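Local atomic coordinates of probable TonB-dependent receptor (Pseudomonas aeruginosa, PDB entry 4K3F), a protein that probably serves as a periplasmic methionine-binding lipoprotein of the NlpA family, feeding methionine uptake, and holds selenomethionine between its two lobes. Residues P11-E16 / G79-P84; L85-S90 / V165-I170; V104-D109 / I150-A155. All coordinates share one frame; numbering follows the deposited sequence.

Contact 1: residues P11-E16 / G79-P84; sequences PVPHAE and GVHIEP. With MSE (selenomethionine), chain B.
E83 OE2 is the polar atom on which the two segments converge. H81 NE2 gives it a nearly straight hydrogen bond of 2.8 Å (162°) that lies in the imidazole plane and uses the anti lone pair of the carboxylate oxygen. From 11-16, P13 CD comes within 3.4 Å of E83 OE2, the proline ring and the carboxylate meeting tip to tip. H14 CE1 approaches E83 OE2 to 3.0 Å, while H14 NE2 turns instead to N198 as its hydrogen-bond partner. With CG anti to the carbonyl carbon and the chain extended beyond it, E83 carries its other oxygen to the ligand: the selenomethionine N donates to E83 OE1 at 2.6 Å. A ligand ammonium so near would probably help to keep the carboxylate ionised. H14 and E83 thus belong to the pocket of this periplasmic binding protein fold, where the first turn of helix 11-26, with a cis peptide bond before P13, lies beside the end of strand 75-82. The two imidazoles meet obliquely, planes 58° apart, with H14 NE2 at the edge of the H81 ring and 3.5 Å from H81 CE1. P13 CG lies 3.6 Å from H81 NE2. F56 packs against both histidine rings, and R115, N171 and N198 supply further hydrogen bonds to the ligand.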
# COMPACT_ATOMS: atom_id res chain seq x y z
N PRO A 11 -3.87 8.07 -5.88
CA PRO A 11 -4.68 8.10 -7.11
C PRO A 11 -5.08 6.73 -7.64
O PRO A 11 -6.20 6.58 -8.12
CB PRO A 11 -3.74 8.77 -8.12
CG PRO A 11 -2.83 9.59 -7.29
CD PRO A 11 -2.58 8.76 -6.07
N VAL A 12 -4.19 5.74 -7.53
CA VAL A 12 -4.43 4.43 -8.13
C VAL A 12 -3.93 3.35 -7.17
O VAL A 12 -2.77 3.37 -6.80
CB VAL A 12 -3.70 4.24 -9.50
CG1 VAL A 12 -4.00 2.88 -10.10
CG2 VAL A 12 -4.07 5.33 -10.50
N PRO A 13 -4.80 2.42 -6.77
CA PRO A 13 -6.19 2.22 -7.14
C PRO A 13 -7.21 3.03 -6.35
O PRO A 13 -8.38 3.05 -6.73
CB PRO A 13 -6.40 0.73 -6.85
CG PRO A 13 -5.56 0.48 -5.66
CD PRO A 13 -4.29 1.27 -5.97
N HIS A 14 -6.78 3.68 -5.26
CA HIS A 14 -7.73 4.12 -4.24
C HIS A 14 -8.75 5.13 -4.73
O HIS A 14 -9.94 4.97 -4.53
CB HIS A 14 -6.98 4.64 -3.00
CG HIS A 14 -5.96 3.67 -2.50
ND1 HIS A 14 -4.80 3.39 -3.20
CD2 HIS A 14 -5.96 2.87 -1.42
CE1 HIS A 14 -4.12 2.46 -2.54
NE2 HIS A 14 -4.80 2.13 -1.46
N ALA A 15 -8.29 6.18 -5.40
CA ALA A 15 -9.22 7.22 -5.86
C ALA A 15 -10.10 6.70 -7.01
O ALA A 15 -11.26 7.09 -7.15
CB ALA A 15 -8.47 8.49 -6.25
N GLU A 16 -9.58 5.75 -7.78
CA GLU A 16 -10.37 5.13 -8.85
C GLU A 16 -11.52 4.33 -8.20
O GLU A 16 -12.66 4.44 -8.61
CB GLU A 16 -9.50 4.22 -9.72
CG GLU A 16 -8.37 4.96 -10.42
CD GLU A 16 -7.65 4.14 -11.50
OE1 GLU A 16 -7.45 2.93 -11.32
OE2 GLU A 16 -7.23 4.73 -12.50
N GLY A 79 -11.48 -3.05 5.80
CA GLY A 79 -10.49 -3.45 4.84
C GLY A 79 -11.10 -3.56 3.47
O GLY A 79 -12.27 -3.91 3.32
N VAL A 80 -10.34 -3.24 2.46
CA VAL A 80 -10.84 -3.20 1.12
C VAL A 80 -10.12 -4.14 0.17
O VAL A 80 -10.78 -4.93 -0.50
CB VAL A 80 -10.87 -1.78 0.56
CG1 VAL A 80 -11.52 -1.79 -0.82
CG2 VAL A 80 -11.64 -0.83 1.45
N HIS A 81 -8.79 -4.02 0.06
CA HIS A 81 -8.04 -4.76 -0.92
C HIS A 81 -6.61 -4.96 -0.49
O HIS A 81 -6.14 -4.32 0.46
CB HIS A 81 -8.05 -4.05 -2.29
CG HIS A 81 -7.26 -2.78 -2.32
ND1 HIS A 81 -7.80 -1.53 -2.14
CD2 HIS A 81 -5.93 -2.58 -2.51
CE1 HIS A 81 -6.85 -0.62 -2.22
NE2 HIS A 81 -5.70 -1.23 -2.44
N ILE A 82 -5.94 -5.86 -1.19
CA ILE A 82 -4.51 -6.11 -0.95
C ILE A 82 -3.79 -5.78 -2.24
O ILE A 82 -4.34 -6.01 -3.34
CB ILE A 82 -4.22 -7.59 -0.54
CG1 ILE A 82 -5.09 -8.00 0.65
CG2 ILE A 82 -2.77 -7.79 -0.16
CD1 ILE A 82 -6.09 -9.07 0.29
N GLU A 83 -2.58 -5.27 -2.14
CA GLU A 83 -1.72 -4.94 -3.30
C GLU A 83 -0.42 -5.71 -3.15
O GLU A 83 0.55 -5.17 -2.64
CB GLU A 83 -1.36 -3.45 -3.31
CG GLU A 83 -2.52 -2.53 -3.52
CD GLU A 83 -2.19 -1.05 -3.34
OE1 GLU A 83 -0.99 -0.61 -3.35
OE2 GLU A 83 -3.16 -0.32 -3.17
N PRO A 84 -0.39 -6.98 -3.59
CA PRO A 84 0.84 -7.74 -3.38
C PRO A 84 2.08 -7.01 -3.92
O PRO A 84 2.11 -6.58 -5.08
CB PRO A 84 0.57 -9.04 -4.11
CG PRO A 84 -0.91 -9.20 -3.95
CD PRO A 84 -1.47 -7.79 -4.12
N MSE B . -1.11 0.91 -1.23
CA MSE B . 0.16 0.70 -0.47
C MSE B . 0.37 -0.81 -0.38
O MSE B . -0.59 -1.54 -0.10
OXT MSE B . 1.49 -1.29 -0.55
CB MSE B . 0.10 1.33 0.93
CG MSE B . 1.38 1.16 1.70
SE MSE B . 1.18 1.83 3.53
CE MSE B . 1.01 3.68 3.18

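Contact 2: residues L85-S90 / V165-I170; sequences LGAYSS and VDMALI
A87 CB packs against L169 CD1 at 3.5 Å, the apolar centre of a non-hydrogen-bonded antiparallel pair. M167 extends the same face: its side chain runs out with CG anti to the backbone N (chi1 -170°), then bends at chi3, and its selenium lies 3.9 Å from A87 CB. At the other end of this face L85 crosses L169 at about a right angle, L85 CD2 touching L169 CB. Helix 110-122 covers these residues, with L119 on L85, A116 on L169 and L120 on M167. On the reverse face the Y88 ring crosses I170, and Y88 CD1 meets I170 CB at 4.0 Å. The ring reaches back along the strand over G86, which has no CB to meet the phenol oxygen. Water 1 lies in the plane of the ring, at its edge, and joins Y88 OH to the backbone: it accepts from G86 N and donates to I170 O. Between the faces, Y88 N and A168 N each bond to the other residue's O, at 2.8 and 2.9 Å and both at 167°, and I170 N donates to G86 O. Past the paired residues, side chain and solvent make the links: S89 OG donates to D166 O at 2.7 Å, while water 2 accepts from S90 N and donates to V165 O. The D166 carboxylate takes its hydrogen bond from T103 N, on the neighbouring strand 103-107. This is an antiparallel ladder inside a mixed sheet, strand 86-88 running against strand 167-170 in the second lobe of a periplasmic binding protein, with L85 at the ligand end, its side chain about 5 Å from the bound selenomethionine.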
# COMPACT_ATOMS: atom_id res chain seq x y z
N LEU A 85 3.07 -6.85 -3.07
CA LEU A 85 4.26 -6.05 -3.41
C LEU A 85 5.20 -6.87 -4.28
O LEU A 85 5.52 -8.03 -3.95
CB LEU A 85 4.96 -5.65 -2.13
CG LEU A 85 6.06 -4.63 -2.43
CD1 LEU A 85 5.86 -3.41 -1.59
CD2 LEU A 85 7.35 -5.33 -2.17
N GLY A 86 5.66 -6.25 -5.37
CA GLY A 86 6.59 -6.84 -6.28
C GLY A 86 7.99 -6.24 -6.25
O GLY A 86 8.20 -5.07 -5.85
N ALA A 87 8.93 -7.04 -6.74
CA ALA A 87 10.31 -6.65 -7.02
C ALA A 87 10.48 -6.49 -8.52
O ALA A 87 10.12 -7.39 -9.28
CB ALA A 87 11.27 -7.70 -6.46
N TYR A 88 11.01 -5.34 -8.95
CA TYR A 88 11.12 -4.97 -10.34
C TYR A 88 12.56 -4.69 -10.68
O TYR A 88 13.35 -4.31 -9.83
CB TYR A 88 10.26 -3.74 -10.67
CG TYR A 88 8.81 -3.90 -10.29
CD1 TYR A 88 8.36 -3.54 -9.03
CD2 TYR A 88 7.89 -4.44 -11.17
CE1 TYR A 88 7.04 -3.72 -8.66
CE2 TYR A 88 6.58 -4.61 -10.79
CZ TYR A 88 6.15 -4.26 -9.54
OH TYR A 88 4.83 -4.42 -9.16
N SER A 89 12.91 -4.90 -11.94
CA SER A 89 14.24 -4.57 -12.41
C SER A 89 14.19 -4.12 -13.87
O SER A 89 13.52 -4.74 -14.67
CB SER A 89 15.16 -5.79 -12.32
OG SER A 89 16.45 -5.49 -12.86
N SER A 90 14.93 -3.06 -14.19
CA SER A 90 15.06 -2.65 -15.57
C SER A 90 16.23 -3.35 -16.24
O SER A 90 16.39 -3.21 -17.45
CB SER A 90 15.20 -1.12 -15.68
OG SER A 90 16.46 -0.70 -15.19
N VAL A 165 19.22 1.32 -10.41
CA VAL A 165 19.52 0.27 -9.46
C VAL A 165 19.37 -1.11 -10.12
O VAL A 165 18.81 -1.21 -11.21
CB VAL A 165 18.62 0.38 -8.19
CG1 VAL A 165 18.83 1.73 -7.51
CG2 VAL A 165 17.15 0.16 -8.53
N ASP A 166 19.84 -2.16 -9.48
CA ASP A 166 19.64 -3.49 -10.00
C ASP A 166 18.24 -4.01 -9.78
O ASP A 166 17.75 -4.81 -10.58
CB ASP A 166 20.71 -4.41 -9.41
CG ASP A 166 22.14 -3.98 -9.84
OD1 ASP A 166 22.32 -3.55 -11.00
OD2 ASP A 166 23.07 -4.03 -9.01
N MSE A 167 17.61 -3.63 -8.64
CA MSE A 167 16.24 -4.08 -8.35
C MSE A 167 15.62 -3.09 -7.38
O MSE A 167 16.32 -2.55 -6.49
CB MSE A 167 16.26 -5.50 -7.78
CG MSE A 167 14.88 -6.15 -7.67
SE MSE A 167 15.00 -8.09 -7.47
CE MSE A 167 15.81 -8.10 -5.70
N ALA A 168 14.30 -2.93 -7.50
CA ALA A 168 13.51 -2.11 -6.60
C ALA A 168 12.24 -2.81 -6.19
O ALA A 168 11.56 -3.42 -7.01
CB ALA A 168 13.20 -0.76 -7.22
N LEU A 169 11.94 -2.75 -4.90
CA LEU A 169 10.70 -3.33 -4.37
C LEU A 169 9.75 -2.16 -4.16
O LEU A 169 9.98 -1.34 -3.28
CB LEU A 169 10.96 -4.13 -3.09
CG LEU A 169 11.44 -5.58 -3.32
CD1 LEU A 169 12.79 -5.62 -4.02
CD2 LEU A 169 11.48 -6.33 -2.00
N ILE A 170 8.71 -2.11 -4.98
CA ILE A 170 7.90 -0.90 -5.16
C ILE A 170 6.47 -1.19 -4.79
O ILE A 170 5.89 -2.16 -5.28
CB ILE A 170 7.94 -0.44 -6.60
CG1 ILE A 170 9.40 -0.21 -7.00
CG2 ILE A 170 7.11 0.81 -6.76
CD1 ILE A 170 9.59 0.20 -8.42
O HOH W 1 4.35 -3.93 -6.58
O HOH W 2 16.29 -1.98 -11.96

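Contact 3: residues V104-D109 / I150-A155; sequences VVIPND and IRELEA. With SO4 (sulfate ion), chain E; SO4 (sulfate ion), chain D.
I106 leaves its strand beside I150 and E152, with CG1 between the backbone N and the carbonyl carbon (chi1 71°). Its CB lies 4.1 Å from R151 O and CG1 nearer to it, at 3.6 Å; CG1 also lies 3.9 Å from E152 CG, the two chains side by side and pointing the same way in this conformer, one of two for E152, and CD1 ends on I150 CG2 at 3.7 Å. On the other face V105 CG2 touches R151 CB and L153 CD1. The parallel backbones are joined by R151 N to V104 O (2.8 Å, 173°), I106 N to R151 O (2.7 Å) and L153 N to I106 O, then by a weak bond from N108 N to L153 O. Past the strands, water 4 donates to N108 OD1 and D109 OD1 and accepts from A155 N. D109 N-caps helix 110-122, and its OD2 also accepts from N112. That helix covers the I106 face through A116 and L117, helix 158-161 covers V105 through L158 and V161, and strand 103-107 lies between edge strand 149-153 and strand 167-170.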
# COMPACT_ATOMS: atom_id res chain seq x y z
N VAL A 104 19.76 -3.07 -4.33
CA VAL A 104 18.32 -3.36 -4.19
C VAL A 104 17.71 -2.30 -3.30
O VAL A 104 18.03 -2.21 -2.10
CB VAL A 104 18.14 -4.76 -3.59
CG1 VAL A 104 16.68 -5.11 -3.42
CG2 VAL A 104 18.81 -5.80 -4.49
N VAL A 105 16.81 -1.49 -3.86
CA VAL A 105 16.22 -0.40 -3.11
C VAL A 105 14.84 -0.82 -2.59
O VAL A 105 14.08 -1.50 -3.28
CB VAL A 105 16.20 0.93 -3.91
CG1 VAL A 105 15.31 0.83 -5.14
CG2 VAL A 105 15.81 2.08 -3.01
N ILE A 106 14.57 -0.42 -1.35
CA ILE A 106 13.30 -0.72 -0.70
C ILE A 106 12.79 0.57 -0.03
O ILE A 106 13.54 1.52 0.13
CB ILE A 106 13.49 -1.85 0.36
CG1 ILE A 106 14.29 -1.36 1.56
CG2 ILE A 106 14.12 -3.09 -0.31
CD1 ILE A 106 14.49 -2.39 2.66
N PRO A 107 11.53 0.60 0.36
CA PRO A 107 11.06 1.79 1.07
C PRO A 107 11.75 2.02 2.41
O PRO A 107 12.16 1.09 3.07
CB PRO A 107 9.56 1.50 1.29
CG PRO A 107 9.20 0.53 0.20
CD PRO A 107 10.43 -0.34 0.03
N ASN A 108 11.87 3.27 2.78
CA ASN A 108 12.60 3.65 4.01
C ASN A 108 11.71 3.86 5.23
O ASN A 108 12.20 4.22 6.30
CB ASN A 108 13.52 4.85 3.79
CG ASN A 108 12.78 6.15 3.51
OD1 ASN A 108 11.55 6.21 3.45
ND2 ASN A 108 13.53 7.22 3.43
N ASP A 109 10.41 3.60 5.11
CA ASP A 109 9.54 3.63 6.28
C ASP A 109 9.51 2.23 6.95
O ASP A 109 9.77 1.21 6.33
CB ASP A 109 8.10 4.07 5.94
CG ASP A 109 7.43 3.14 5.01
OD1 ASP A 109 7.74 3.16 3.80
OD2 ASP A 109 6.58 2.38 5.48
N ILE A 150 21.45 -3.19 0.40
CA ILE A 150 20.06 -2.78 0.61
C ILE A 150 20.03 -1.28 0.71
O ILE A 150 20.63 -0.71 1.64
CB ILE A 150 19.50 -3.36 1.92
CG1 ILE A 150 19.49 -4.89 1.86
CG2 ILE A 150 18.11 -2.80 2.22
CD1 ILE A 150 18.44 -5.46 0.94
N ARG A 151 19.35 -0.63 -0.24
CA ARG A 151 19.20 0.80 -0.26
C ARG A 151 17.79 1.14 0.17
O ARG A 151 16.87 0.41 -0.18
CB ARG A 151 19.40 1.37 -1.66
CG ARG A 151 20.68 0.95 -2.37
CD ARG A 151 21.88 1.46 -1.63
NE ARG A 151 23.07 1.56 -2.49
CZ ARG A 151 24.32 1.31 -2.10
NH1 ARG A 151 24.58 0.89 -0.86
NH2 ARG A 151 25.32 1.47 -2.98
N GLU A 152 17.63 2.25 0.90
CA GLU A 152 16.34 2.63 1.44
C GLU A 152 16.03 4.08 1.04
O GLU A 152 16.78 4.96 1.36
CB GLU A 152 16.32 2.48 2.97
CG GLU A 152 16.73 1.08 3.45
CD GLU A 152 16.95 1.00 4.96
OE1 GLU A 152 16.02 1.28 5.73
OE2 GLU A 152 18.06 0.66 5.39
N LEU A 153 14.92 4.27 0.34
CA LEU A 153 14.47 5.58 -0.11
C LEU A 153 12.96 5.71 0.03
O LEU A 153 12.24 4.74 0.23
CB LEU A 153 14.87 5.86 -1.55
CG LEU A 153 16.39 5.97 -1.80
CD1 LEU A 153 16.64 6.02 -3.29
CD2 LEU A 153 17.01 7.18 -1.15
N GLU A 154 12.48 6.95 -0.02
CA GLU A 154 11.05 7.16 0.22
C GLU A 154 10.23 6.42 -0.85
O GLU A 154 10.54 6.46 -2.04
CB GLU A 154 10.71 8.64 0.26
CG GLU A 154 9.41 8.97 1.01
CD GLU A 154 8.13 8.73 0.20
OE1 GLU A 154 8.16 8.92 -1.02
OE2 GLU A 154 7.08 8.38 0.80
N ALA A 155 9.14 5.79 -0.42
CA ALA A 155 8.34 4.90 -1.30
C ALA A 155 7.96 5.47 -2.66
O ALA A 155 8.03 4.78 -3.64
CB ALA A 155 7.08 4.45 -0.60
S SO4 E . 28.24 0.07 0.02
O1 SO4 E . 28.96 1.08 0.83
O2 SO4 E . 26.87 -0.12 0.56
O3 SO4 E . 28.16 0.53 -1.39
O4 SO4 E . 28.98 -1.21 0.13
S SO4 D . 25.03 3.35 -6.93
O1 SO4 D . 25.65 3.17 -5.64
O2 SO4 D . 23.56 3.23 -6.69
O3 SO4 D . 25.39 4.63 -7.58
O4 SO4 D . 25.48 2.21 -7.76
O HOH W 3 13.23 0.60 5.57
O HOH W 4 8.96 5.18 2.51
O HOH W 5 14.22 2.61 7.87

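In the fold
From the N terminus, contact 1 closes first, bringing the start of helix 11-26 to strand 75-82 of the first lobe's six-stranded sheet. The chain then passes directly from P84 to L85, the end of contact 1 adjoining the start of contact 2, though their centres are about 20 Å apart. Contact 2 closes the long loop 85-170, and contact 3 is nested within it, joining 104-109 to 150-155. Both ladders belong to the five-stranded sheet of the second lobe, where strands 167-170 and 103-107 are neighbours: V105 probably hydrogen-bonds M167 and L169, and its CG1 packs on A168. Contact 1 reaches the selenomethionine from the first lobe.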